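Local coordinates for sensory box/GGDEF family protein (Caulobacter crescentus, PDB 4YME), which probably takes part in cyclic di-GMP turnover as a membrane-bound GGDEF/EAL protein, this chain being its GGDEF domain, the module of diguanylate cyclases, at residues A[15-20]-A[138-143]; A[32-37]-A[130-135]; A[72-77]-A[88-93]; A[105-110]-A[123-128]. One frame throughout, in Å; residues are numbered along the deposited sequence.

Contact 1 of 4, residues A[15-20]-A[138-143]; sequences SLQMRL and TAEALM
Leu-20 of helix 13-30 packs on Ala-139 and Leu-142 at the start of helix 139-156, where two helices meet over one face of the ferredoxin-like sheet of this GGDEF domain. The short helical segments approach to 10.0 Å between axes at an angle of 116°, and a handful of side chains bridge them. CB of Leu-20 stands 4.1 Å from CB of Ala-139, and CG comes nearer, 3.7 Å from that same Ala-139 CB. Beyond CG the branches part: CD2 lies 3.8 Å from Ala-139 O, while CD1 turns to CD1 of Leu-142 at 4.4 Å. Leu-20 and Leu-142 both also touch Val-36 of strand 33-41. One turn earlier, Leu-16 meets selenomethionine Met-143 tip to tip in one of the latter's two conformers, CD2 to CE 3.5 Å.

A polar bond lies toward the solvent side. Gln-17 has CG anti to its backbone N (chi1 -175°) and bends at chi2, and its NE2 donates to the syn lone pair of Glu-140 OE2 at 2.8 Å. The bond is far from straight (133° at the hydrogen), and OE2 is tilted out of the amide plane. An alanine at Gln-17 would probably leave Glu-140 OE2 without this donor and its carboxylate freer to turn. Thr-138 caps the second helix, its OG1 accepting from Ala-141 N at 3.1 Å.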
loop_
_atom_site.group_PDB
_atom_site.type_symbol
_atom_site.label_atom_id
_atom_site.label_comp_id
_atom_site.label_asym_id
_atom_site.label_seq_id
_atom_site.Cartn_x
_atom_site.Cartn_y
_atom_site.Cartn_z
ATOM N N SER A 15 -0.050 -8.424 11.248
ATOM C CA SER A 15 0.396 -9.464 10.304
ATOM C C SER A 15 1.325 -8.887 9.264
ATOM O O SER A 15 2.257 -9.543 8.874
ATOM C CB SER A 15 -0.731 -10.243 9.646
ATOM O OG SER A 15 -1.690 -9.403 9.050
ATOM N N LEU A 16 1.138 -7.629 8.880
ATOM C CA LEU A 16 2.112 -6.964 8.037
ATOM C C LEU A 16 3.515 -6.977 8.625
ATOM O O LEU A 16 4.500 -7.353 7.978
ATOM C CB LEU A 16 1.665 -5.501 7.764
ATOM C CG LEU A 16 2.740 -4.594 7.171
ATOM C CD1 LEU A 16 3.000 -5.099 5.763
ATOM C CD2 LEU A 16 2.305 -3.110 7.240
ATOM N N GLN A 17 3.612 -6.550 9.876
ATOM C CA GLN A 17 4.934 -6.456 10.512
ATOM C C GLN A 17 5.571 -7.848 10.583
ATOM O O GLN A 17 6.769 -8.005 10.285
ATOM C CB GLN A 17 4.770 -5.864 11.917
ATOM C CG GLN A 17 6.109 -5.609 12.627
ATOM C CD GLN A 17 6.720 -6.881 13.264
ATOM O OE1 GLN A 17 6.001 -7.856 13.618
ATOM N NE2 GLN A 17 8.069 -6.880 13.395
HETATM N N MSE A 18 4.777 -8.877 10.911
HETATM C CA MSE A 18 5.332 -10.252 11.037
HETATM C C MSE A 18 5.833 -10.769 9.680
HETATM O O MSE A 18 6.897 -11.356 9.562
HETATM C CB MSE A 18 4.302 -11.241 11.540
HETATM C CG MSE A 18 3.875 -10.957 12.910
HETATM SE SE MSE A 18 2.522 -12.204 13.565
HETATM C CE MSE A 18 1.305 -12.553 12.111
ATOM N N ARG A 19 5.026 -10.562 8.665
ATOM C CA ARG A 19 5.365 -11.066 7.335
ATOM C C ARG A 19 6.521 -10.280 6.704
ATOM O O ARG A 19 7.342 -10.857 6.012
ATOM C CB ARG A 19 4.132 -11.110 6.444
ATOM C CG ARG A 19 3.174 -12.282 6.808
ATOM C CD ARG A 19 2.069 -12.419 5.792
ATOM N NE ARG A 19 2.626 -12.830 4.492
ATOM C CZ ARG A 19 1.908 -13.050 3.389
ATOM N NH1 ARG A 19 0.598 -12.879 3.417
ATOM N NH2 ARG A 19 2.493 -13.400 2.263
ATOM N N LEU A 20 6.598 -8.980 6.996
ATOM C CA LEU A 20 7.704 -8.142 6.500
ATOM C C LEU A 20 9.011 -8.562 7.171
ATOM O O LEU A 20 10.038 -8.704 6.532
ATOM C CB LEU A 20 7.366 -6.660 6.703
ATOM C CG LEU A 20 8.507 -5.702 6.323
ATOM C CD1 LEU A 20 8.971 -5.915 4.896
ATOM C CD2 LEU A 20 7.959 -4.262 6.489
ATOM N N THR A 138 15.243 -3.369 9.116
ATOM C CA THR A 138 14.218 -3.981 9.904
ATOM C C THR A 138 12.846 -3.556 9.370
ATOM O O THR A 138 12.732 -2.562 8.652
ATOM C CB THR A 138 14.274 -3.559 11.366
ATOM O OG1 THR A 138 13.928 -2.162 11.474
ATOM C CG2 THR A 138 15.651 -3.789 11.891
ATOM N N ALA A 139 11.839 -4.323 9.725
ATOM C CA ALA A 139 10.479 -4.016 9.311
ATOM C C ALA A 139 10.058 -2.627 9.724
ATOM O O ALA A 139 9.525 -1.855 8.905
ATOM C CB ALA A 139 9.481 -5.056 9.832
ATOM N N GLU A 140 10.363 -2.268 10.971
ATOM C CA GLU A 140 9.959 -0.979 11.512
ATOM C C GLU A 140 10.668 0.166 10.821
ATOM O O GLU A 140 10.034 1.200 10.565
ATOM C CB GLU A 140 10.269 -0.959 13.009
ATOM C CG GLU A 140 9.429 -1.930 13.810
ATOM C CD GLU A 140 9.760 -3.450 13.613
ATOM O OE1 GLU A 140 10.920 -3.914 13.276
ATOM O OE2 GLU A 140 8.763 -4.206 13.784
ATOM N N ALA A 141 11.965 -0.020 10.515
ATOM C CA ALA A 141 12.743 0.991 9.806
ATOM C C ALA A 141 12.176 1.218 8.416
ATOM O O ALA A 141 11.996 2.365 8.016
ATOM C CB ALA A 141 14.165 0.657 9.718
ATOM N N LEU A 142 11.872 0.141 7.701
ATOM C CA LEU A 142 11.281 0.275 6.364
ATOM C C LEU A 142 9.895 0.928 6.407
ATOM O O LEU A 142 9.570 1.706 5.493
ATOM C CB LEU A 142 11.133 -1.081 5.704
ATOM C CG LEU A 142 12.476 -1.678 5.288
ATOM C CD1 LEU A 142 12.362 -3.145 4.900
ATOM C CD2 LEU A 142 13.115 -0.898 4.146
HETATM N N MSE A 143 9.087 0.554 7.389
HETATM C CA MSE A 143 7.725 1.134 7.613
HETATM C C MSE A 143 7.786 2.609 7.737
HETATM O O MSE A 143 7.003 3.380 7.099
HETATM C CB MSE A 143 7.171 0.680 8.971
HETATM C CG MSE A 143 6.636 -0.658 8.971
HETATM SE SE MSE A 143 5.586 -0.769 7.375
HETATM C CE MSE A 143 3.926 -0.124 8.098
#

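Contact 2 of 4, residues A[32-37]-A[130-135]; sequences ESLAVI and SLYPDD
In the antiparallel sheet of the ferredoxin-like GGDEF fold, Leu-34, Ala-35 and Val-36 of the inner strand 33-41 run antiparallel to Ser-130, Leu-131 and Tyr-132, at the end of the outer strand 125-131. Val-36 and Ser-130 form a hydrogen-bonded pair, each N reaching the other's O at 2.8 Å. Ser-130 O also receives a CA-H contact from Ala-35 CA at 3.3 Å. Past the non-hydrogen-bonded pair Ala-35 and Leu-131, Tyr-132 N donates to Leu-34 O at 3.0 Å.

Side chains leave on both faces. CB of Ala-35 touches CD2 of Leu-131 at 3.8 Å on the face covered by helix 95-109. On the other, Leu-34 crosses Tyr-132 at a slant, its CD2 3.9 Å from Tyr-132 CB. Both Leu-34 and Tyr-132 pack on Ile-24 and Val-27 of helix 13-30; the phenol OH is hydrogen-bonded to Glu-28. Pro-133, which follows through a cis peptide, sets its CB 3.8 Å above the centre of the Tyr-132 ring.

That cis proline belongs to a turn closed by an i+4 to i backbone bond, in which Asp-135 folds back on Leu-131. Asp-135 N donates to Leu-131 O at 2.8 Å, and Leu-131 N, pointing away from strand 33-41, is satisfied by the anti lone pair of Asp-135 OD2, also at 2.8 Å in a nearly straight bond of 168°.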
loop_
_atom_site.group_PDB
_atom_site.type_symbol
_atom_site.label_atom_id
_atom_site.label_comp_id
_atom_site.label_asym_id
_atom_site.label_seq_id
_atom_site.Cartn_x
_atom_site.Cartn_y
_atom_site.Cartn_z
ATOM N N GLU A 32 16.730 -11.891 -3.487
ATOM C CA GLU A 32 15.570 -11.195 -4.058
ATOM C C GLU A 32 15.509 -9.734 -3.572
ATOM O O GLU A 32 16.105 -9.403 -2.569
ATOM C CB GLU A 32 14.270 -11.916 -3.673
ATOM C CG GLU A 32 14.108 -13.257 -4.311
ATOM C CD GLU A 32 13.125 -14.175 -3.577
ATOM O OE1 GLU A 32 13.288 -14.379 -2.326
ATOM O OE2 GLU A 32 12.181 -14.698 -4.237
ATOM N N SER A 33 14.788 -8.943 -4.346
ATOM C CA SER A 33 14.555 -7.560 -3.928
ATOM C C SER A 33 13.318 -7.471 -3.048
ATOM O O SER A 33 12.374 -8.250 -3.196
ATOM C CB SER A 33 14.446 -6.644 -5.111
ATOM O OG SER A 33 13.329 -6.908 -5.842
ATOM N N LEU A 34 13.371 -6.538 -2.120
ATOM C CA LEU A 34 12.278 -6.278 -1.204
ATOM C C LEU A 34 12.049 -4.769 -1.120
ATOM O O LEU A 34 12.988 -4.016 -0.852
ATOM C CB LEU A 34 12.633 -6.819 0.174
ATOM C CG LEU A 34 11.718 -6.502 1.341
ATOM C CD1 LEU A 34 10.419 -7.063 1.102
ATOM C CD2 LEU A 34 12.414 -6.999 2.678
ATOM N N ALA A 35 10.811 -4.363 -1.336
ATOM C CA ALA A 35 10.383 -2.942 -1.288
ATOM C C ALA A 35 9.115 -2.806 -0.488
ATOM O O ALA A 35 8.265 -3.744 -0.484
ATOM C CB ALA A 35 10.130 -2.397 -2.665
ATOM N N VAL A 36 8.980 -1.686 0.198
ATOM C CA VAL A 36 7.771 -1.363 0.967
ATOM C C VAL A 36 7.195 -0.105 0.376
ATOM O O VAL A 36 7.874 0.920 0.307
ATOM C CB VAL A 36 8.073 -1.211 2.446
ATOM C CG1 VAL A 36 6.882 -0.768 3.244
ATOM C CG2 VAL A 36 8.726 -2.564 2.965
ATOM N N ILE A 37 5.915 -0.160 0.050
ATOM C CA ILE A 37 5.194 0.898 -0.601
ATOM C C ILE A 37 4.071 1.337 0.286
ATOM O O ILE A 37 3.176 0.538 0.570
ATOM C CB ILE A 37 4.670 0.470 -1.955
ATOM C CG1 ILE A 37 5.804 -0.009 -2.851
ATOM C CG2 ILE A 37 3.915 1.602 -2.609
ATOM C CD1 ILE A 37 5.426 -0.717 -4.105
ATOM N N SER A 130 10.135 2.606 -0.013
ATOM C CA SER A 130 11.385 2.319 0.677
ATOM C C SER A 130 11.944 1.000 0.214
ATOM O O SER A 130 11.209 0.012 0.029
ATOM C CB SER A 130 11.174 2.275 2.173
ATOM O OG SER A 130 10.523 3.450 2.581
ATOM N N LEU A 131 13.272 0.922 0.015
ATOM C CA LEU A 131 13.934 -0.267 -0.490
ATOM C C LEU A 131 14.834 -0.857 0.569
ATOM O O LEU A 131 15.548 -0.135 1.286
ATOM C CB LEU A 131 14.798 0.119 -1.713
ATOM C CG LEU A 131 14.084 0.819 -2.869
ATOM C CD1 LEU A 131 15.077 1.265 -3.977
ATOM C CD2 LEU A 131 13.013 -0.072 -3.384
ATOM N N TYR A 132 14.791 -2.169 0.731
ATOM C CA TYR A 132 15.712 -2.891 1.580
ATOM C C TYR A 132 17.054 -3.110 0.816
ATOM O O TYR A 132 17.004 -3.434 -0.367
ATOM C CB TYR A 132 15.105 -4.264 1.937
ATOM C CG TYR A 132 16.030 -5.149 2.741
ATOM C CD1 TYR A 132 16.118 -5.020 4.133
ATOM C CD2 TYR A 132 16.807 -6.120 2.135
ATOM C CE1 TYR A 132 16.977 -5.805 4.867
ATOM C CE2 TYR A 132 17.691 -6.884 2.874
ATOM C CZ TYR A 132 17.773 -6.718 4.238
ATOM O OH TYR A 132 18.623 -7.519 4.979
ATOM N N PRO A 133 18.209 -2.905 1.468
ATOM C CA PRO A 133 18.401 -2.473 2.839
ATOM C C PRO A 133 18.719 -0.977 3.013
ATOM O O PRO A 133 18.840 -0.520 4.141
ATOM C CB PRO A 133 19.649 -3.275 3.264
ATOM C CG PRO A 133 20.410 -3.345 2.051
ATOM C CD PRO A 133 19.446 -3.491 0.917
ATOM N N ASP A 134 18.822 -0.233 1.937
ATOM C CA ASP A 134 19.290 1.146 2.025
ATOM C C ASP A 134 18.384 2.038 2.813
ATOM O O ASP A 134 18.859 2.939 3.501
ATOM C CB ASP A 134 19.480 1.719 0.639
ATOM C CG ASP A 134 20.622 1.024 -0.135
ATOM O OD1 ASP A 134 21.477 0.333 0.476
ATOM O OD2 ASP A 134 20.630 1.137 -1.383
ATOM N N ASP A 135 17.066 1.768 2.750
ATOM C CA ASP A 135 16.079 2.529 3.478
ATOM C C ASP A 135 15.649 1.891 4.802
ATOM O O ASP A 135 14.670 2.318 5.396
ATOM C CB ASP A 135 14.860 2.813 2.592
ATOM C CG ASP A 135 15.193 3.586 1.375
ATOM O OD1 ASP A 135 16.057 4.543 1.486
ATOM O OD2 ASP A 135 14.690 3.295 0.273
#

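Contact 3 of 4, residues A[72-77]-A[88-93]; sequences QAPSFA and VQIAGG
Phe-76 and Val-88 face each other as an antiparallel hydrogen-bonded pair, with Phe-76 N to Val-88 O 3.0 Å and Val-88 N to Phe-76 O 2.8 Å. They stand near the open end of the beta hairpin of strands 76-81 and 84-91, whose turn carries the GGDEF signature sequence. Before Phe-76 the chain bends away through Pro-74, which is preceded by a cis peptide, and a side chain carries the pairing on: Ser-75 OG accepts from Ile-90 N at 3.1 Å, with 156° at the hydrogen.

The Phe-76 ring lies beside Val-88 and points the same way. Its CG takes the crowded position between backbone N and carbonyl carbon (chi1 47°), and the ring presents a face to Val-88, whose CB sits 3.8 Å from the ring centroid and 19° off the normal. The valine branches divide the far rim, CG1 meeting CZ of Phe-76 and CG2 meeting CE2 of Phe-76, both at 3.6 Å. Beyond them Pro-74 CG rests 4.0 Å from Ile-90 CB, and Pro-74 O lies in plane at the edge of the Phe-76 ring.

Helix 13-30 covers this face: Arg-19 makes a cation-pi contact with Phe-76, Leu-16 touches Val-88, and Ala-23 and Arg-26 touch Ile-90. On the reverse face Gln-89 NE2 donates to Val-98 O of helix 95-109, while strand 33-41 pairs along the other edge of strand 84-91.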
loop_
_atom_site.group_PDB
_atom_site.type_symbol
_atom_site.label_atom_id
_atom_site.label_comp_id
_atom_site.label_asym_id
_atom_site.label_seq_id
_atom_site.Cartn_x
_atom_site.Cartn_y
_atom_site.Cartn_z
ATOM N N GLN A 72 0.106 -10.490 -5.670
ATOM C CA GLN A 72 0.067 -11.955 -5.526
ATOM C C GLN A 72 1.262 -12.431 -4.688
ATOM O O GLN A 72 2.312 -11.833 -4.757
ATOM C CB GLN A 72 0.157 -12.620 -6.915
ATOM C CG GLN A 72 -0.952 -12.142 -7.927
ATOM C CD GLN A 72 -2.328 -12.486 -7.411
ATOM O OE1 GLN A 72 -2.512 -13.581 -6.820
ATOM N NE2 GLN A 72 -3.322 -11.577 -7.617
ATOM N N ALA A 73 1.066 -13.515 -3.919
ATOM C CA ALA A 73 2.194 -14.134 -3.179
ATOM C C ALA A 73 3.373 -14.326 -4.136
ATOM O O ALA A 73 3.201 -14.756 -5.289
ATOM C CB ALA A 73 1.779 -15.472 -2.518
ATOM N N PRO A 74 4.587 -13.963 -3.718
ATOM C CA PRO A 74 4.992 -13.723 -2.333
ATOM C C PRO A 74 4.827 -12.277 -1.816
ATOM O O PRO A 74 5.141 -11.997 -0.655
ATOM C CB PRO A 74 6.501 -14.061 -2.375
ATOM C CG PRO A 74 6.905 -13.700 -3.777
ATOM C CD PRO A 74 5.758 -14.093 -4.621
ATOM N N SER A 75 4.345 -11.392 -2.681
ATOM C CA SER A 75 4.064 -10.014 -2.269
ATOM C C SER A 75 2.756 -10.030 -1.478
ATOM O O SER A 75 1.965 -10.975 -1.538
ATOM C CB SER A 75 4.007 -9.129 -3.507
ATOM O OG SER A 75 5.266 -9.130 -4.143
ATOM N N PHE A 76 2.502 -8.949 -0.744
ATOM C CA PHE A 76 1.308 -8.895 0.097
ATOM C C PHE A 76 0.924 -7.454 0.394
ATOM O O PHE A 76 1.725 -6.530 0.266
ATOM C CB PHE A 76 1.497 -9.717 1.396
ATOM C CG PHE A 76 2.794 -9.470 2.131
ATOM C CD1 PHE A 76 3.936 -10.163 1.786
ATOM C CD2 PHE A 76 2.855 -8.606 3.229
ATOM C CE1 PHE A 76 5.137 -9.975 2.455
ATOM C CE2 PHE A 76 4.036 -8.472 3.909
ATOM C CZ PHE A 76 5.173 -9.162 3.519
ATOM N N ALA A 77 -0.319 -7.283 0.818
ATOM C CA ALA A 77 -0.935 -5.969 1.055
ATOM C C ALA A 77 -1.644 -5.947 2.376
ATOM O O ALA A 77 -2.217 -6.950 2.819
ATOM C CB ALA A 77 -1.845 -5.611 -0.035
ATOM N N VAL A 88 3.955 -4.817 0.199
ATOM C CA VAL A 88 5.305 -5.344 0.252
ATOM C C VAL A 88 5.565 -6.176 -0.972
ATOM O O VAL A 88 4.861 -7.145 -1.231
ATOM C CB VAL A 88 5.554 -6.143 1.555
ATOM C CG1 VAL A 88 6.952 -6.750 1.535
ATOM C CG2 VAL A 88 5.300 -5.315 2.790
ATOM N N GLN A 89 6.584 -5.762 -1.737
ATOM C CA GLN A 89 6.947 -6.422 -2.987
ATOM C C GLN A 89 8.216 -7.243 -2.775
ATOM O O GLN A 89 9.235 -6.728 -2.365
ATOM C CB GLN A 89 7.251 -5.361 -4.043
ATOM C CG GLN A 89 7.602 -6.009 -5.362
ATOM C CD GLN A 89 8.239 -4.997 -6.326
ATOM O OE1 GLN A 89 9.137 -4.212 -5.942
ATOM N NE2 GLN A 89 7.792 -5.029 -7.537
ATOM N N ILE A 90 8.108 -8.543 -3.074
ATOM C CA ILE A 90 9.264 -9.421 -3.200
ATOM C C ILE A 90 9.389 -9.789 -4.669
ATOM O O ILE A 90 8.469 -10.323 -5.266
ATOM C CB ILE A 90 9.110 -10.686 -2.363
ATOM C CG1 ILE A 90 9.087 -10.382 -0.876
ATOM C CG2 ILE A 90 10.285 -11.630 -2.630
ATOM C CD1 ILE A 90 8.690 -11.534 0.060
ATOM N N ALA A 91 10.563 -9.530 -5.227
ATOM C CA ALA A 91 10.739 -9.680 -6.681
ATOM C C ALA A 91 12.199 -9.920 -7.014
ATOM O O ALA A 91 12.985 -10.179 -6.137
ATOM C CB ALA A 91 10.226 -8.448 -7.387
ATOM N N GLY A 92 12.543 -9.842 -8.303
ATOM C CA GLY A 92 13.939 -10.070 -8.771
ATOM C C GLY A 92 14.657 -8.814 -9.219
ATOM O O GLY A 92 14.321 -7.693 -8.799
ATOM N N GLY A 93 15.707 -9.028 -10.014
ATOM C CA GLY A 93 16.297 -8.003 -10.880
ATOM C C GLY A 93 16.737 -6.670 -10.282
ATOM O O GLY A 93 17.198 -6.604 -9.139
#

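Contact 4 of 4, residues A[105-110]-A[123-128]; sequences RLIEML and MGSSLG
With chi1 at 63°, CG of Leu-127 stands between its own backbone N and carbonyl carbon and meets Ile-107, whose CG1 is anti to the carbonyl carbon (chi1 -71°). CD2 of Leu-127 touches CG1 of Ile-107 at 3.8 Å, and CG of Leu-127 faces CD1 of Ile-107 at 3.9 Å; CB of Leu-106 approaches the same CD2 of Leu-127 at 4.2 Å. An alanine at Leu-127 would probably open a gap between helix and strand and leave Ile-107 CG1 and CD1 without their apolar mate. Two residues earlier, Ser-125 OG lies 3.7 Å from CB of Leu-110.

Backbone links close the end of the interface. Gly-124 N donates to Leu-110 O at 2.9 Å. The positive phi of Gly-124 would press a CB against the carbonyl O of Met-123, which suits glycine. A water donates to Ile-107 O at 2.7 Å and accepts from Ser-125 N at 2.9 Å, bridging helix and strand where they do not bond directly.

The short helical segment 105-109 runs nearly antiparallel (165°) to 125-128, in the helix-over-sheet layering of the ferredoxin-like GGDEF fold. Leu-106 and Leu-127 also reach Ile-37 of strand 33-41, and Leu-106 touches Leu-67 of helix 53-70. On the reverse face of the strand, Ser-126 packs on Leu-150 and Lys-154 of helix 139-156.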
loop_
_atom_site.group_PDB
_atom_site.type_symbol
_atom_site.label_atom_id
_atom_site.label_comp_id
_atom_site.label_asym_id
_atom_site.label_seq_id
_atom_site.Cartn_x
_atom_site.Cartn_y
_atom_site.Cartn_z
ATOM N N ARG A 105 2.083 0.999 -11.638
ATOM C CA ARG A 105 0.884 0.219 -11.892
ATOM C C ARG A 105 -0.159 0.450 -10.787
ATOM O O ARG A 105 -1.344 0.554 -11.056
ATOM C CB ARG A 105 1.195 -1.261 -12.042
ATOM C CG ARG A 105 1.727 -1.635 -13.410
ATOM C CD ARG A 105 1.873 -3.169 -13.568
ATOM N NE ARG A 105 2.982 -3.710 -12.786
ATOM C CZ ARG A 105 2.906 -4.591 -11.787
ATOM N NH1 ARG A 105 1.734 -5.064 -11.336
ATOM N NH2 ARG A 105 4.057 -4.994 -11.220
ATOM N N LEU A 106 0.313 0.548 -9.549
ATOM C CA LEU A 106 -0.576 0.828 -8.425
ATOM C C LEU A 106 -1.266 2.188 -8.602
ATOM O O LEU A 106 -2.481 2.317 -8.393
ATOM C CB LEU A 106 0.179 0.773 -7.088
ATOM C CG LEU A 106 0.653 -0.631 -6.678
ATOM C CD1 LEU A 106 1.520 -0.547 -5.488
ATOM C CD2 LEU A 106 -0.549 -1.598 -6.515
ATOM N N ILE A 107 -0.505 3.221 -8.914
ATOM C CA ILE A 107 -1.092 4.556 -9.098
ATOM C C ILE A 107 -2.176 4.486 -10.216
ATOM O O ILE A 107 -3.283 5.002 -10.072
ATOM C CB ILE A 107 0.002 5.615 -9.411
ATOM C CG1 ILE A 107 0.834 5.872 -8.150
ATOM C CG2 ILE A 107 -0.618 6.916 -9.937
ATOM C CD1 ILE A 107 2.094 6.536 -8.417
ATOM N N GLU A 108 -1.865 3.814 -11.296
ATOM C CA GLU A 108 -2.822 3.707 -12.410
ATOM C C GLU A 108 -4.105 2.992 -11.986
ATOM O O GLU A 108 -5.250 3.480 -12.260
ATOM C CB GLU A 108 -2.208 2.970 -13.605
ATOM C CG GLU A 108 -3.132 2.994 -14.848
ATOM C CD GLU A 108 -3.704 4.382 -15.094
ATOM O OE1 GLU A 108 -2.892 5.341 -15.151
ATOM O OE2 GLU A 108 -4.958 4.525 -15.209
HETATM N N MSE A 109 -3.934 1.892 -11.279
HETATM C CA MSE A 109 -5.113 1.112 -10.907
HETATM C C MSE A 109 -5.986 1.821 -9.889
HETATM O O MSE A 109 -7.191 1.623 -9.892
HETATM C CB MSE A 109 -4.726 -0.264 -10.432
HETATM C CG MSE A 109 -4.199 -0.341 -9.016
HETATM SE SE MSE A 109 -3.797 -2.198 -8.471
HETATM C CE MSE A 109 -3.256 -2.753 -10.322
ATOM N N LEU A 110 -5.400 2.653 -9.039
ATOM C CA LEU A 110 -6.155 3.400 -8.036
ATOM C C LEU A 110 -6.719 4.726 -8.499
ATOM O O LEU A 110 -7.293 5.478 -7.721
ATOM C CB LEU A 110 -5.318 3.566 -6.773
ATOM C CG LEU A 110 -4.862 2.287 -6.052
ATOM C CD1 LEU A 110 -4.060 2.581 -4.767
ATOM C CD2 LEU A 110 -6.096 1.382 -5.744
HETATM N N MSE A 123 -11.305 8.774 -6.704
HETATM C CA MSE A 123 -10.204 7.964 -6.154
HETATM C C MSE A 123 -8.915 8.779 -6.479
HETATM O O MSE A 123 -8.940 10.004 -6.448
HETATM C CB MSE A 123 -10.254 6.492 -6.638
HETATM C CG MSE A 123 -11.406 5.606 -6.121
HETATM SE SE MSE A 123 -11.108 4.317 -4.616
HETATM C CE MSE A 123 -9.726 3.202 -5.402
ATOM N N GLY A 124 -7.784 8.140 -6.767
ATOM C CA GLY A 124 -6.510 8.816 -6.874
ATOM C C GLY A 124 -5.727 8.523 -5.612
ATOM O O GLY A 124 -6.263 8.568 -4.537
ATOM N N SER A 125 -4.449 8.254 -5.768
ATOM C CA SER A 125 -3.595 7.911 -4.638
ATOM C C SER A 125 -2.231 8.578 -4.739
ATOM O O SER A 125 -1.820 9.034 -5.836
ATOM C CB SER A 125 -3.386 6.415 -4.663
ATOM O OG SER A 125 -2.690 5.985 -5.834
ATOM N N SER A 126 -1.536 8.591 -3.617
ATOM C CA SER A 126 -0.150 8.991 -3.521
ATOM C C SER A 126 0.620 7.881 -2.881
ATOM O O SER A 126 0.023 7.107 -2.118
ATOM C CB SER A 126 -0.034 10.233 -2.676
ATOM O OG SER A 126 -0.689 11.335 -3.282
ATOM N N LEU A 127 1.884 7.736 -3.188
ATOM C CA LEU A 127 2.668 6.659 -2.640
ATOM C C LEU A 127 4.105 7.026 -2.393
ATOM O O LEU A 127 4.645 7.976 -3.029
ATOM C CB LEU A 127 2.516 5.369 -3.393
ATOM C CG LEU A 127 2.923 5.215 -4.788
ATOM C CD1 LEU A 127 4.417 5.110 -4.904
ATOM C CD2 LEU A 127 2.303 3.896 -5.281
ATOM N N GLY A 128 4.705 6.322 -1.455
ATOM C CA GLY A 128 6.128 6.423 -1.139
ATOM C C GLY A 128 6.737 5.061 -1.097
ATOM O O GLY A 128 6.070 4.104 -0.635
HETATM O O HOH W 1 -3.878 6.989 -8.332
#

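In the fold
From the N terminus, helix 13-30 opens the widest loop, which contact 1 closes only at the start of helix 139-156. Within it, strand 33-41 opens the loop that contact 2 closes at residues 130-135. Contacts 3 and 4 both fall inside that second loop and follow one another without crossing: the hairpin closes first, then helix 95-109 joins strand 125-131. Contacts 2 and 3 lie side by side in the sheet, linked through strands 33-41 and 84-91, and contact 1 rests on both of them from one face. Contact 4 brings a helix to the opposite face, its centre about 21 Å from that of contact 1, and meets contact 2 at Ile-37.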